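Local coordinates for N(G),N(G)-dimethylarginine dimethylaminohydrolase (Pseudomonas aeruginosa, PDB 3RHY), which hydrolyses asymmetric dimethylarginine and monomethylarginine to citrulline, releasing dimethylamine or methylamine, at residues Phe2-Ala7 / Asp46-Leu51; Ser61-Asp66 / Ser248-Arg253. One frame throughout, in Å; residues are numbered along the deposited sequence.

Interaction 1 pairs two parallel strands at the edge of a three-stranded sheet, and interaction 2 holds the active-site loop that runs straight into the third strand. Their centres lie about 12 Å apart. Strand 4-8 is the shared element: it sits between 48-52, its parallel neighbour, and the antiparallel 252-253, where I6 O lies 2.9 Å from L252 N in a probable hydrogen bond. Side chains touch here too, I5 CD1 reaching R253 CG at 3.6 Å. C249, the probable nucleophile, found here bonded to the pyridine, thus stands just ahead of a sheet strand. Interaction 1 stays back from the chemistry, the A7 side chain being about 12 Å from the ligand.

Interaction 1 (Phe2-Ala7 / Asp46-Leu51); sequences FKHIIA and DVDITL
D48 holds CG between its backbone N and carbonyl carbon (chi1 46°), while H4 turns its ring back beside its own backbone N (chi1 -46°), and the two polar ends meet on one face of the sheet. H4 ND1 donates to D48 OD1 at 2.6 Å, using the syn lone pair of the carboxylate; OD1 lies in the ring plane, and ring and carboxylate are nearly coplanar (16° apart). K3 CB lies over one ring face. On the I5 side of the sheet the contact is apolar: I5 CG1 presses on V47 CG2 at 3.5 Å, a tight fit, and A7 CB meets L51 CD1. The backbones run parallel, with I5 N bonding D48 O at 2.9 Å and T50 N bonding I5 O at 2.8 Å, flanked by D48 N to K3 O and A7 N to T50 O. A water lies within hydrogen-bonding distance of D48 OD1, I5 O and T50 OG1, bridging the two strands. K3 and H4 together face F254 in a classic beta bulge at the start of the strand. Strand 4-8, helix 28-42 and strand 48-52 form a beta-alpha-beta unit, the helix packing I39 and L42 against the I5, A7 and I49 face. Helix 93-99 covers I6 and T50 with T95, and strand 252-253 completes the sheet beyond strand 4-8.

Interaction 2 (Ser61-Asp66 / Ser248-Arg253); sequences SVFVED and SCMSLR. With HM3 ((4-chloropyridin-2-yl)methanol), chain C.
E65 N donates to C249 O at 3.1 Å (N-H...O 155°), docking the type I turn F63-D66 on the loop of C249, the probable nucleophile, while F63 itself is the centre of an inverse gamma turn. C249 SG, beside its backbone N (chi1 -52°), is bonded covalently to C4 of the pyridine at 1.8 Å, consistent with displacement of chloride from the inhibitor. The F63 ring backs the adduct: C5 of the pyridine sits 3.5 Å from F63 CG over one face, offset toward the rim, and V62 CG1 covers the centre of the opposite face. C249 CB approaches the same ring obliquely, and M250 CG meets its edge at 3.8 Å from F63 CE2. E65 sends an extended chain, CG anti to the backbone N (chi1 169°), alongside S248 to R253. There R253 NH1 forms a salt bridge with E65 OE2 at 3.3 Å, in the guanidinium plane but above the carboxylate plane, the two groups standing nearly perpendicular. OE2 also forms a salt bridge with K164, its principal partner. R253 NH2 donates to S248 O at 3.0 Å. The same nitrogen bonds S251 OG, which is also hydrogen-bonded to Y38 OH. V64 CG2 packs tightly on S251 CA, and a water links V62 O to M250 O. D66, whose OD2 is 3.6 Å from pyridine C6, pairs with R85. This is the active-site loop of the pentein (guanidino-group-modifying) fold; R132, H162 and D244 complete the ligand pocket. Around the contact, helix 28-42 supplies H35 to V62 and Y38 to M250, strand 4-8 runs beside L252 and R253, and I206 of strand 206-208 touches S248 and R253.

Interaction 1 (Phe2-Ala7 / Asp46-Leu51)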
loop_
_atom_site.group_PDB
_atom_site.type_symbol
_atom_site.label_atom_id
_atom_site.label_comp_id
_atom_site.label_asym_id
_atom_site.label_seq_id
_atom_site.Cartn_x
_atom_site.Cartn_y
_atom_site.Cartn_z
ATOM N N PHE A 2 -0.077 6.759 -13.253
ATOM C CA PHE A 2 0.098 5.315 -13.353
ATOM C C PHE A 2 -0.413 4.698 -14.654
ATOM O O PHE A 2 -1.370 5.188 -15.252
ATOM C CB PHE A 2 -0.611 4.625 -12.180
ATOM C CG PHE A 2 -0.111 5.041 -10.818
ATOM C CD1 PHE A 2 -1.008 5.222 -9.766
ATOM C CD2 PHE A 2 1.247 5.225 -10.576
ATOM C CE1 PHE A 2 -0.563 5.585 -8.482
ATOM C CE2 PHE A 2 1.705 5.586 -9.293
ATOM C CZ PHE A 2 0.786 5.767 -8.245
ATOM N N LYS A 3 0.228 3.608 -15.070
ATOM C CA LYS A 3 -0.157 2.883 -16.282
ATOM C C LYS A 3 -0.512 1.446 -15.931
ATOM O O LYS A 3 -1.298 0.809 -16.630
ATOM C CB LYS A 3 0.999 2.805 -17.294
ATOM C CG LYS A 3 1.363 4.068 -18.045
ATOM C CD LYS A 3 2.517 3.760 -19.000
ATOM C CE LYS A 3 3.049 5.012 -19.695
ATOM N NZ LYS A 3 3.714 5.956 -18.739
ATOM N N HIS A 4 0.083 0.937 -14.852
ATOM C CA HIS A 4 -0.118 -0.459 -14.478
ATOM C C HIS A 4 -0.519 -0.774 -13.050
ATOM O O HIS A 4 -0.038 -0.166 -12.098
ATOM C CB HIS A 4 1.156 -1.243 -14.799
ATOM C CG HIS A 4 1.713 -0.947 -16.154
ATOM N ND1 HIS A 4 1.032 -1.235 -17.315
ATOM C CD2 HIS A 4 2.865 -0.347 -16.532
ATOM C CE1 HIS A 4 1.741 -0.823 -18.352
ATOM N NE2 HIS A 4 2.857 -0.279 -17.902
ATOM N N ILE A 5 -1.387 -1.770 -12.923
ATOM C CA ILE A 5 -1.856 -2.227 -11.628
ATOM C C ILE A 5 -1.591 -3.719 -11.541
ATOM O O ILE A 5 -1.783 -4.440 -12.519
ATOM C CB ILE A 5 -3.386 -2.044 -11.463
ATOM C CG1 ILE A 5 -3.769 -0.566 -11.565
ATOM C CG2 ILE A 5 -3.833 -2.643 -10.133
ATOM C CD1 ILE A 5 -3.179 0.312 -10.457
ATOM N N ILE A 6 -1.133 -4.174 -10.378
ATOM C CA ILE A 6 -0.916 -5.599 -10.150
ATOM C C ILE A 6 -1.734 -5.909 -8.902
ATOM O O ILE A 6 -1.690 -5.162 -7.920
ATOM C CB ILE A 6 0.568 -5.954 -9.867
ATOM C CG1 ILE A 6 1.420 -5.746 -11.120
ATOM C CG2 ILE A 6 0.665 -7.395 -9.421
ATOM C CD1 ILE A 6 2.912 -5.891 -10.884
ATOM N N ALA A 7 -2.482 -7.003 -8.948
ATOM C CA ALA A 7 -3.311 -7.412 -7.832
ATOM C C ALA A 7 -3.311 -8.931 -7.815
ATOM O O ALA A 7 -2.848 -9.564 -8.764
ATOM C CB ALA A 7 -4.730 -6.888 -8.022
ATOM N N ASP A 46 -8.047 4.183 -16.256
ATOM C CA ASP A 46 -7.144 4.254 -17.403
ATOM C C ASP A 46 -5.766 3.651 -17.104
ATOM O O ASP A 46 -4.726 4.295 -17.281
ATOM C CB ASP A 46 -6.989 5.707 -17.887
ATOM C CG ASP A 46 -8.259 6.256 -18.540
ATOM O OD1 ASP A 46 -8.791 5.610 -19.473
ATOM O OD2 ASP A 46 -8.717 7.345 -18.124
ATOM N N VAL A 47 -5.777 2.409 -16.636
ATOM C CA VAL A 47 -4.569 1.661 -16.326
ATOM C C VAL A 47 -4.904 0.233 -16.708
ATOM O O VAL A 47 -6.084 -0.113 -16.827
ATOM C CB VAL A 47 -4.239 1.672 -14.802
ATOM C CG1 VAL A 47 -3.735 3.041 -14.374
ATOM C CG2 VAL A 47 -5.485 1.281 -13.991
ATOM N N ASP A 48 -3.893 -0.597 -16.941
ATOM C CA ASP A 48 -4.201 -1.984 -17.222
ATOM C C ASP A 48 -4.005 -2.704 -15.901
ATOM O O ASP A 48 -3.253 -2.239 -15.040
ATOM C CB ASP A 48 -3.324 -2.583 -18.336
ATOM C CG ASP A 48 -1.848 -2.265 -18.184
ATOM O OD1 ASP A 48 -1.305 -2.376 -17.067
ATOM O OD2 ASP A 48 -1.225 -1.921 -19.209
ATOM N N ILE A 49 -4.705 -3.817 -15.731
ATOM C CA ILE A 49 -4.633 -4.590 -14.503
ATOM C C ILE A 49 -4.104 -6.003 -14.736
ATOM O O ILE A 49 -4.625 -6.736 -15.572
ATOM C CB ILE A 49 -6.033 -4.701 -13.855
ATOM C CG1 ILE A 49 -6.573 -3.299 -13.551
ATOM C CG2 ILE A 49 -5.962 -5.560 -12.594
ATOM C CD1 ILE A 49 -8.020 -3.285 -13.098
ATOM N N THR A 50 -3.062 -6.373 -14.001
ATOM C CA THR A 50 -2.492 -7.712 -14.098
ATOM C C THR A 50 -2.947 -8.402 -12.830
ATOM O O THR A 50 -2.394 -8.177 -11.752
ATOM C CB THR A 50 -0.962 -7.680 -14.146
ATOM O OG1 THR A 50 -0.545 -7.008 -15.337
ATOM C CG2 THR A 50 -0.397 -9.097 -14.145
ATOM N N LEU A 51 -3.977 -9.226 -12.972
ATOM C CA LEU A 51 -4.572 -9.933 -11.847
ATOM C C LEU A 51 -4.018 -11.350 -11.715
ATOM O O LEU A 51 -4.335 -12.235 -12.514
ATOM C CB LEU A 51 -6.093 -9.943 -12.031
ATOM C CG LEU A 51 -7.030 -10.538 -10.984
ATOM C CD1 LEU A 51 -6.869 -9.833 -9.635
ATOM C CD2 LEU A 51 -8.473 -10.400 -11.503
HETATM O O HOH W 1 -0.736 -4.322 -15.073
#

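Interaction 2 (Ser61-Asp66 / Ser248-Arg253)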
loop_
_atom_site.group_PDB
_atom_site.type_symbol
_atom_site.label_atom_id
_atom_site.label_comp_id
_atom_site.label_asym_id
_atom_site.label_seq_id
_atom_site.Cartn_x
_atom_site.Cartn_y
_atom_site.Cartn_z
ATOM N N SER A 61 -1.498 -13.360 0.636
ATOM C CA SER A 61 -0.924 -12.986 -0.658
ATOM C C SER A 61 -1.744 -11.953 -1.430
ATOM O O SER A 61 -1.235 -11.326 -2.356
ATOM C CB SER A 61 -0.685 -14.231 -1.526
ATOM O OG SER A 61 -1.861 -14.994 -1.698
ATOM N N VAL A 62 -3.010 -11.775 -1.053
ATOM C CA VAL A 62 -3.873 -10.786 -1.703
ATOM C C VAL A 62 -3.299 -9.382 -1.526
ATOM O O VAL A 62 -3.531 -8.499 -2.344
ATOM C CB VAL A 62 -5.306 -10.791 -1.111
ATOM C CG1 VAL A 62 -5.253 -10.766 0.408
ATOM C CG2 VAL A 62 -6.075 -9.575 -1.619
ATOM N N PHE A 63 -2.558 -9.179 -0.442
ATOM C CA PHE A 63 -1.963 -7.880 -0.177
ATOM C C PHE A 63 -0.622 -7.779 -0.883
ATOM O O PHE A 63 0.433 -7.861 -0.253
ATOM C CB PHE A 63 -1.809 -7.674 1.336
ATOM C CG PHE A 63 -3.118 -7.711 2.079
ATOM C CD1 PHE A 63 -3.276 -8.520 3.199
ATOM C CD2 PHE A 63 -4.201 -6.954 1.641
ATOM C CE1 PHE A 63 -4.496 -8.581 3.876
ATOM C CE2 PHE A 63 -5.429 -7.008 2.311
ATOM C CZ PHE A 63 -5.572 -7.828 3.431
ATOM N N VAL A 64 -0.684 -7.586 -2.200
ATOM C CA VAL A 64 0.511 -7.493 -3.031
ATOM C C VAL A 64 1.351 -6.256 -2.799
ATOM O O VAL A 64 2.453 -6.145 -3.340
ATOM C CB VAL A 64 0.161 -7.555 -4.541
ATOM C CG1 VAL A 64 -0.179 -8.967 -4.932
ATOM C CG2 VAL A 64 -1.004 -6.610 -4.855
ATOM N N GLU A 65 0.840 -5.320 -2.006
ATOM C CA GLU A 65 1.601 -4.106 -1.738
ATOM C C GLU A 65 2.899 -4.402 -0.988
ATOM O O GLU A 65 3.929 -3.779 -1.241
ATOM C CB GLU A 65 0.767 -3.107 -0.916
ATOM C CG GLU A 65 1.589 -1.932 -0.372
ATOM C CD GLU A 65 0.732 -0.753 0.096
ATOM O OE1 GLU A 65 0.005 -0.887 1.109
ATOM O OE2 GLU A 65 0.797 0.310 -0.562
ATOM N N ASP A 66 2.848 -5.358 -0.074
ATOM C CA ASP A 66 4.013 -5.678 0.745
ATOM C C ASP A 66 5.230 -6.360 0.119
ATOM O O ASP A 66 6.365 -5.987 0.422
ATOM C CB ASP A 66 3.560 -6.465 1.976
ATOM C CG ASP A 66 2.647 -5.651 2.864
ATOM O OD1 ASP A 66 2.956 -4.463 3.083
ATOM O OD2 ASP A 66 1.626 -6.191 3.342
ATOM N N SER A 248 -4.956 0.450 -0.147
ATOM C CA SER A 248 -3.589 0.592 -0.615
ATOM C C SER A 248 -2.850 -0.735 -0.610
ATOM O O SER A 248 -1.934 -0.939 -1.406
ATOM C CB SER A 248 -2.820 1.577 0.255
ATOM O OG SER A 248 -2.452 0.974 1.480
ATOM N N CYS A 249 -3.269 -1.630 0.286
ATOM C CA CYS A 249 -2.646 -2.946 0.474
ATOM C C CYS A 249 -2.884 -3.943 -0.644
ATOM O O CYS A 249 -2.046 -4.798 -0.910
ATOM C CB CYS A 249 -3.155 -3.605 1.770
ATOM S SG CYS A 249 -3.036 -2.592 3.275
ATOM N N MET A 250 -4.033 -3.829 -1.288
ATOM C CA MET A 250 -4.429 -4.779 -2.311
ATOM C C MET A 250 -3.947 -4.598 -3.742
ATOM O O MET A 250 -4.425 -5.276 -4.643
ATOM C CB MET A 250 -5.948 -4.899 -2.279
ATOM C CG MET A 250 -6.475 -5.127 -0.869
ATOM S SD MET A 250 -8.227 -5.450 -0.857
ATOM C CE MET A 250 -8.866 -3.835 -0.682
ATOM N N SER A 251 -3.002 -3.699 -3.965
ATOM C CA SER A 251 -2.500 -3.517 -5.309
ATOM C C SER A 251 -1.146 -2.852 -5.320
ATOM O O SER A 251 -0.690 -2.299 -4.310
ATOM C CB SER A 251 -3.484 -2.694 -6.145
ATOM O OG SER A 251 -3.628 -1.385 -5.626
ATOM N N LEU A 252 -0.502 -2.946 -6.478
ATOM C CA LEU A 252 0.803 -2.349 -6.734
ATOM C C LEU A 252 0.436 -1.354 -7.826
ATOM O O LEU A 252 -0.333 -1.680 -8.731
ATOM C CB LEU A 252 1.779 -3.408 -7.255
ATOM C CG LEU A 252 2.989 -3.864 -6.417
ATOM C CD1 LEU A 252 2.841 -3.492 -4.958
ATOM C CD2 LEU A 252 3.162 -5.366 -6.580
ATOM N N ARG A 253 0.962 -0.140 -7.735
ATOM C CA ARG A 253 0.618 0.890 -8.701
ATOM C C ARG A 253 1.863 1.582 -9.236
ATOM O O ARG A 253 2.668 2.087 -8.471
ATOM C CB ARG A 253 -0.314 1.900 -8.017
ATOM C CG ARG A 253 -1.538 1.241 -7.349
ATOM C CD ARG A 253 -2.242 2.170 -6.352
ATOM N NE ARG A 253 -1.429 2.424 -5.160
ATOM C CZ ARG A 253 -1.310 1.588 -4.132
ATOM N NH1 ARG A 253 -0.542 1.913 -3.097
ATOM N NH2 ARG A 253 -1.972 0.433 -4.121
HETATM C C1 HM3 C . -1.512 -3.882 8.109
HETATM N N1 HM3 C . -1.460 -5.532 6.254
HETATM C C2 HM3 C . -1.677 -4.264 6.636
HETATM C C3 HM3 C . -2.044 -3.300 5.706
HETATM C C4 HM3 C . -2.185 -3.660 4.370
HETATM C C5 HM3 C . -1.951 -4.982 4.015
HETATM C C6 HM3 C . -1.586 -5.902 4.993
HETATM O O1 HM3 C . -0.420 -4.592 8.699
HETATM O O HOH W 2 -4.922 -7.829 -4.591
HETATM O O HOH W 3 1.529 -0.799 -3.276
#